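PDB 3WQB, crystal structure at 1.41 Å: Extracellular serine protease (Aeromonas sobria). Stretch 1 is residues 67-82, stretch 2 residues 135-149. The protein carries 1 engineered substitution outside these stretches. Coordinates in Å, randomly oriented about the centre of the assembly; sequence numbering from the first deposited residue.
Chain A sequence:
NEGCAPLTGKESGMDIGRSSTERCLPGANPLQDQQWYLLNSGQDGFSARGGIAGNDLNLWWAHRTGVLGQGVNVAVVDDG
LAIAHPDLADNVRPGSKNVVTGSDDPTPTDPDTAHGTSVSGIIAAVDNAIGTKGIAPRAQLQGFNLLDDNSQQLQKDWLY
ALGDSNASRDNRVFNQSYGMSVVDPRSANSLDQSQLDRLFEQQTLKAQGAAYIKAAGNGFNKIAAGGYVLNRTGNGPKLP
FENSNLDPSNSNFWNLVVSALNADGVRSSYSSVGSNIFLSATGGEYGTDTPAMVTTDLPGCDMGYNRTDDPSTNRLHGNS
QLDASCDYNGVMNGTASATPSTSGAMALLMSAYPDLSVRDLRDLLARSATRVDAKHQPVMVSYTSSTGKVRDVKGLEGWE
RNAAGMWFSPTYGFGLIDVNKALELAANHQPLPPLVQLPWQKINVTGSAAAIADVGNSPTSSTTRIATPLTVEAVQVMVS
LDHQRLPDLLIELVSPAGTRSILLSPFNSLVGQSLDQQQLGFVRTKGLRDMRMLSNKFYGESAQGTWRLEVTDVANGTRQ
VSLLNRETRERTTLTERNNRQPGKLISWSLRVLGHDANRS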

# COMPACT_ATOMS: atom_id res chain seq x y z
N VAL A 67 9.83 -12.20 23.15
CA VAL A 67 9.44 -12.25 21.74
C VAL A 67 9.86 -10.94 21.09
O VAL A 67 9.27 -9.88 21.32
CB VAL A 67 7.91 -12.48 21.58
CG1 VAL A 67 7.52 -12.48 20.10
CG2 VAL A 67 7.48 -13.81 22.23
N LEU A 68 10.90 -11.03 20.26
CA LEU A 68 11.60 -9.84 19.80
C LEU A 68 11.99 -9.86 18.32
O LEU A 68 12.74 -9.00 17.86
CB LEU A 68 12.85 -9.60 20.67
CG LEU A 68 12.65 -9.26 22.15
CD1 LEU A 68 13.99 -9.23 22.86
CD2 LEU A 68 11.90 -7.95 22.34
N GLY A 69 11.47 -10.83 17.57
CA GLY A 69 11.76 -10.89 16.14
C GLY A 69 13.00 -11.68 15.76
O GLY A 69 13.41 -11.66 14.61
N GLN A 70 13.59 -12.37 16.73
CA GLN A 70 14.79 -13.18 16.49
C GLN A 70 14.57 -14.20 15.37
O GLN A 70 13.54 -14.87 15.32
CB GLN A 70 15.24 -13.87 17.79
CG GLN A 70 14.20 -14.78 18.50
CD GLN A 70 13.34 -14.07 19.55
OE1 GLN A 70 13.02 -12.89 19.44
NE2 GLN A 70 12.93 -14.82 20.56
N GLY A 71 15.53 -14.24 14.44
CA GLY A 71 15.50 -15.18 13.33
C GLY A 71 14.69 -14.72 12.13
O GLY A 71 14.61 -15.43 11.14
N VAL A 72 14.10 -13.52 12.23
CA VAL A 72 13.25 -13.00 11.14
C VAL A 72 13.98 -11.97 10.27
O VAL A 72 14.47 -10.96 10.78
CB VAL A 72 11.93 -12.41 11.66
CG1 VAL A 72 11.04 -11.94 10.50
CG2 VAL A 72 11.19 -13.44 12.49
N ASN A 73 14.03 -12.24 8.97
CA ASN A 73 14.71 -11.37 8.00
C ASN A 73 13.70 -10.45 7.33
O ASN A 73 12.70 -10.92 6.76
CB ASN A 73 15.44 -12.20 6.94
CG ASN A 73 16.62 -12.97 7.49
OD1 ASN A 73 17.24 -12.57 8.48
ND2 ASN A 73 16.96 -14.07 6.82
N VAL A 74 13.95 -9.15 7.43
CA VAL A 74 13.07 -8.13 6.88
C VAL A 74 13.80 -7.32 5.81
O VAL A 74 14.90 -6.80 6.07
CB VAL A 74 12.55 -7.17 7.97
CG1 VAL A 74 11.56 -6.18 7.38
CG2 VAL A 74 11.89 -7.92 9.12
N ALA A 75 13.20 -7.19 4.63
CA ALA A 75 13.71 -6.31 3.57
C ALA A 75 12.98 -4.98 3.60
O ALA A 75 11.75 -4.94 3.57
CB ALA A 75 13.54 -6.95 2.21
N VAL A 76 13.74 -3.89 3.63
CA VAL A 76 13.18 -2.55 3.55
C VAL A 76 13.45 -2.01 2.15
O VAL A 76 14.58 -1.66 1.81
CB VAL A 76 13.77 -1.65 4.65
CG1 VAL A 76 13.24 -0.24 4.54
CG2 VAL A 76 13.41 -2.22 6.02
N VAL A 77 12.40 -2.01 1.34
CA VAL A 77 12.47 -1.56 -0.05
C VAL A 77 11.99 -0.11 -0.04
O VAL A 77 10.81 0.17 0.09
CB VAL A 77 11.63 -2.48 -0.97
CG1 VAL A 77 11.78 -2.07 -2.43
CG2 VAL A 77 12.03 -3.95 -0.77
N ASP A 78 12.94 0.82 -0.12
CA ASP A 78 12.62 2.20 0.22
C ASP A 78 13.65 3.15 -0.41
O ASP A 78 14.20 2.84 -1.46
CB ASP A 78 12.54 2.34 1.75
CG ASP A 78 11.57 3.40 2.20
OD1 ASP A 78 11.89 4.60 2.04
OD2 ASP A 78 10.49 3.05 2.74
N ASP A 79 13.89 4.31 0.20
CA ASP A 79 14.77 5.31 -0.41
C ASP A 79 16.25 5.12 -0.06
O ASP A 79 17.11 5.83 -0.58
CB ASP A 79 14.31 6.73 -0.07
CG ASP A 79 14.55 7.11 1.39
OD1 ASP A 79 15.06 6.28 2.17
OD2 ASP A 79 14.25 8.27 1.75
N GLY A 80 16.54 4.14 0.79
CA GLY A 80 17.87 4.01 1.36
C GLY A 80 17.83 3.44 2.76
O GLY A 80 16.76 3.23 3.33
N LEU A 81 19.01 3.15 3.29
CA LEU A 81 19.17 2.70 4.66
C LEU A 81 20.59 3.01 5.08
O LEU A 81 21.54 2.51 4.47
CB LEU A 81 18.89 1.20 4.78
CG LEU A 81 19.19 0.50 6.12
CD1 LEU A 81 18.59 1.20 7.33
CD2 LEU A 81 18.76 -0.98 6.07
N ALA A 82 20.74 3.82 6.13
CA ALA A 82 22.06 4.15 6.66
C ALA A 82 22.54 2.97 7.51
O ALA A 82 22.35 2.94 8.74
CB ALA A 82 22.01 5.43 7.46
N ILE A 135 10.33 -2.34 17.30
CA ILE A 135 9.21 -3.23 17.59
C ILE A 135 9.71 -4.67 17.70
O ILE A 135 9.30 -5.42 18.59
CB ILE A 135 8.17 -3.12 16.48
CG1 ILE A 135 7.46 -1.78 16.55
CG2 ILE A 135 7.15 -4.25 16.53
CD1 ILE A 135 6.73 -1.44 15.26
N ALA A 136 10.62 -5.04 16.79
CA ALA A 136 11.19 -6.37 16.68
C ALA A 136 12.71 -6.18 16.67
O ALA A 136 13.36 -6.34 15.62
CB ALA A 136 10.70 -7.06 15.41
N PRO A 137 13.29 -5.86 17.84
CA PRO A 137 14.68 -5.41 17.88
C PRO A 137 15.72 -6.50 17.67
O PRO A 137 16.92 -6.22 17.68
CB PRO A 137 14.81 -4.79 19.28
CG PRO A 137 13.82 -5.54 20.10
CD PRO A 137 12.67 -5.85 19.17
N ARG A 138 15.27 -7.73 17.46
CA ARG A 138 16.20 -8.80 17.10
C ARG A 138 16.03 -9.26 15.64
O ARG A 138 16.72 -10.19 15.19
CB ARG A 138 16.11 -9.97 18.08
CG ARG A 138 16.53 -9.61 19.51
CD ARG A 138 16.59 -10.84 20.41
NE ARG A 138 17.60 -11.78 19.95
CZ ARG A 138 17.63 -13.08 20.23
NH1 ARG A 138 16.70 -13.64 21.00
NH2 ARG A 138 18.60 -13.83 19.73
N ALA A 139 15.13 -8.62 14.91
CA ALA A 139 14.99 -8.90 13.48
C ALA A 139 16.21 -8.39 12.72
O ALA A 139 16.93 -7.50 13.20
CB ALA A 139 13.70 -8.29 12.94
N GLN A 140 16.45 -8.95 11.53
CA GLN A 140 17.60 -8.58 10.71
C GLN A 140 17.15 -7.86 9.45
O GLN A 140 16.21 -8.29 8.79
CB GLN A 140 18.43 -9.81 10.34
CG GLN A 140 19.09 -10.48 11.54
CD GLN A 140 20.55 -10.12 11.70
OE1 GLN A 140 20.89 -9.14 12.36
NE2 GLN A 140 21.43 -10.91 11.10
N LEU A 141 17.85 -6.78 9.11
CA LEU A 141 17.44 -5.89 8.01
C LEU A 141 18.35 -5.97 6.79
O LEU A 141 19.58 -6.13 6.91
CB LEU A 141 17.46 -4.44 8.47
CG LEU A 141 16.58 -4.03 9.64
CD1 LEU A 141 17.07 -2.70 10.20
CD2 LEU A 141 15.14 -3.95 9.17
N GLN A 142 17.72 -5.83 5.62
CA GLN A 142 18.42 -5.45 4.40
C GLN A 142 17.74 -4.21 3.84
O GLN A 142 16.54 -4.02 4.03
CB GLN A 142 18.32 -6.54 3.34
CG GLN A 142 19.11 -7.79 3.60
CD GLN A 142 18.76 -8.85 2.58
OE1 GLN A 142 17.65 -8.85 2.03
NE2 GLN A 142 19.69 -9.76 2.32
N GLY A 143 18.50 -3.38 3.13
CA GLY A 143 17.93 -2.21 2.47
C GLY A 143 18.17 -2.22 0.97
O GLY A 143 19.24 -2.61 0.51
N PHE A 144 17.16 -1.79 0.21
CA PHE A 144 17.26 -1.69 -1.24
C PHE A 144 16.67 -0.34 -1.60
O PHE A 144 15.48 -0.11 -1.39
CB PHE A 144 16.49 -2.83 -1.91
CG PHE A 144 16.97 -4.19 -1.51
CD1 PHE A 144 18.08 -4.75 -2.11
CD2 PHE A 144 16.32 -4.90 -0.50
CE1 PHE A 144 18.56 -6.01 -1.72
CE2 PHE A 144 16.78 -6.15 -0.12
CZ PHE A 144 17.90 -6.70 -0.72
N ASN A 145 17.51 0.56 -2.10
CA ASN A 145 17.13 1.97 -2.26
C ASN A 145 16.41 2.28 -3.57
O ASN A 145 16.78 3.21 -4.30
CB ASN A 145 18.35 2.89 -2.05
CG ASN A 145 19.42 2.72 -3.11
OD1 ASN A 145 19.49 1.69 -3.78
ND2 ASN A 145 20.28 3.72 -3.26
N LEU A 146 15.35 1.51 -3.83
CA LEU A 146 14.54 1.68 -5.04
C LEU A 146 14.00 3.10 -5.23
O LEU A 146 13.77 3.52 -6.36
CB LEU A 146 13.36 0.69 -5.02
CG LEU A 146 13.58 -0.62 -5.76
CD1 LEU A 146 13.57 -0.39 -7.28
CD2 LEU A 146 14.85 -1.36 -5.33
N LEU A 147 13.77 3.80 -4.12
CA LEU A 147 13.12 5.12 -4.14
C LEU A 147 14.11 6.28 -4.04
O LEU A 147 13.70 7.43 -3.90
CB LEU A 147 12.08 5.23 -3.03
CG LEU A 147 11.05 4.11 -2.89
CD1 LEU A 147 10.14 4.36 -1.71
CD2 LEU A 147 10.26 3.92 -4.16
N ASP A 148 15.41 5.98 -4.13
CA ASP A 148 16.41 7.05 -4.22
C ASP A 148 16.03 7.96 -5.39
O ASP A 148 15.55 7.49 -6.42
CB ASP A 148 17.82 6.46 -4.45
CG ASP A 148 18.91 7.52 -4.44
OD1 ASP A 148 19.11 8.21 -5.46
OD2 ASP A 148 19.60 7.64 -3.40
N ASP A 149 16.25 9.27 -5.23
CA ASP A 149 15.92 10.25 -6.28
C ASP A 149 16.53 9.88 -7.64
O ASP A 149 15.96 10.19 -8.68
CB ASP A 149 16.36 11.67 -5.89
CG ASP A 149 15.53 12.29 -4.74
OD1 ASP A 149 14.53 11.68 -4.29
OD2 ASP A 149 15.88 13.42 -4.30
O HOH W 1 17.51 -12.47 13.97
O HOH W 2 19.78 5.95 -1.32

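Parallel β-strands pair by a simple rule: one residue of a pair donates and accepts nothing across the gap, while its partner bonds to both flanking residues. Strands 73-77 and 140-144 of this serine protease illustrate it, together with the loops that extend the pairing at each end.

Contact begins before the sheet. The carbonyl of Leu 68 accepts a hydrogen bond from the backbone of Arg 138 (N to Leu 68 O, 2.9 Å), and its side chain packs on proline, with Leu 68 CD2 3.8 Å from Pro 137 CG. Gly 69 opens a type II turn; its backbone angles call for glycine, and a CB there would clash with Ala 136 CB. In that turn Gln 70 lays its CB over one face of the Arg 138 guanidinium, 3.5 Å from CZ, while a water bridges Gly 71 N and Arg 138 O.

From Val 72 the ladder is regular. Val 72 O receives Gln 140 N at 2.9 Å; Val 74 then gives its N to Gln 140 O (2.8 Å) and takes Gln 142 N on its O (3.0 Å). Val 76 repeats the pattern, its N 2.8 Å from Gln 142 O and its O 3.0 Å from Phe 144 N. Side chains alternate between faces. Val 74 and Val 76 share one with Leu 141, whose CD2 lies 4.0 Å from Val 76 CG2; Ala 75 and Val 77 share the other with Phe 144, Ala 75 CB meeting the ring edge at CE2 (4.1 Å).

Asp 78 carries the bonding past the strands: its N reaches Phe 144 O (3.0 Å), and its O accepts Leu 147 N (2.9 Å). A second water joins Asp 79 O to the side chains of Asn 145 and Asp 148. Finally, Leu 81 covers Gly 143, where a CB would strike Leu 81 CB.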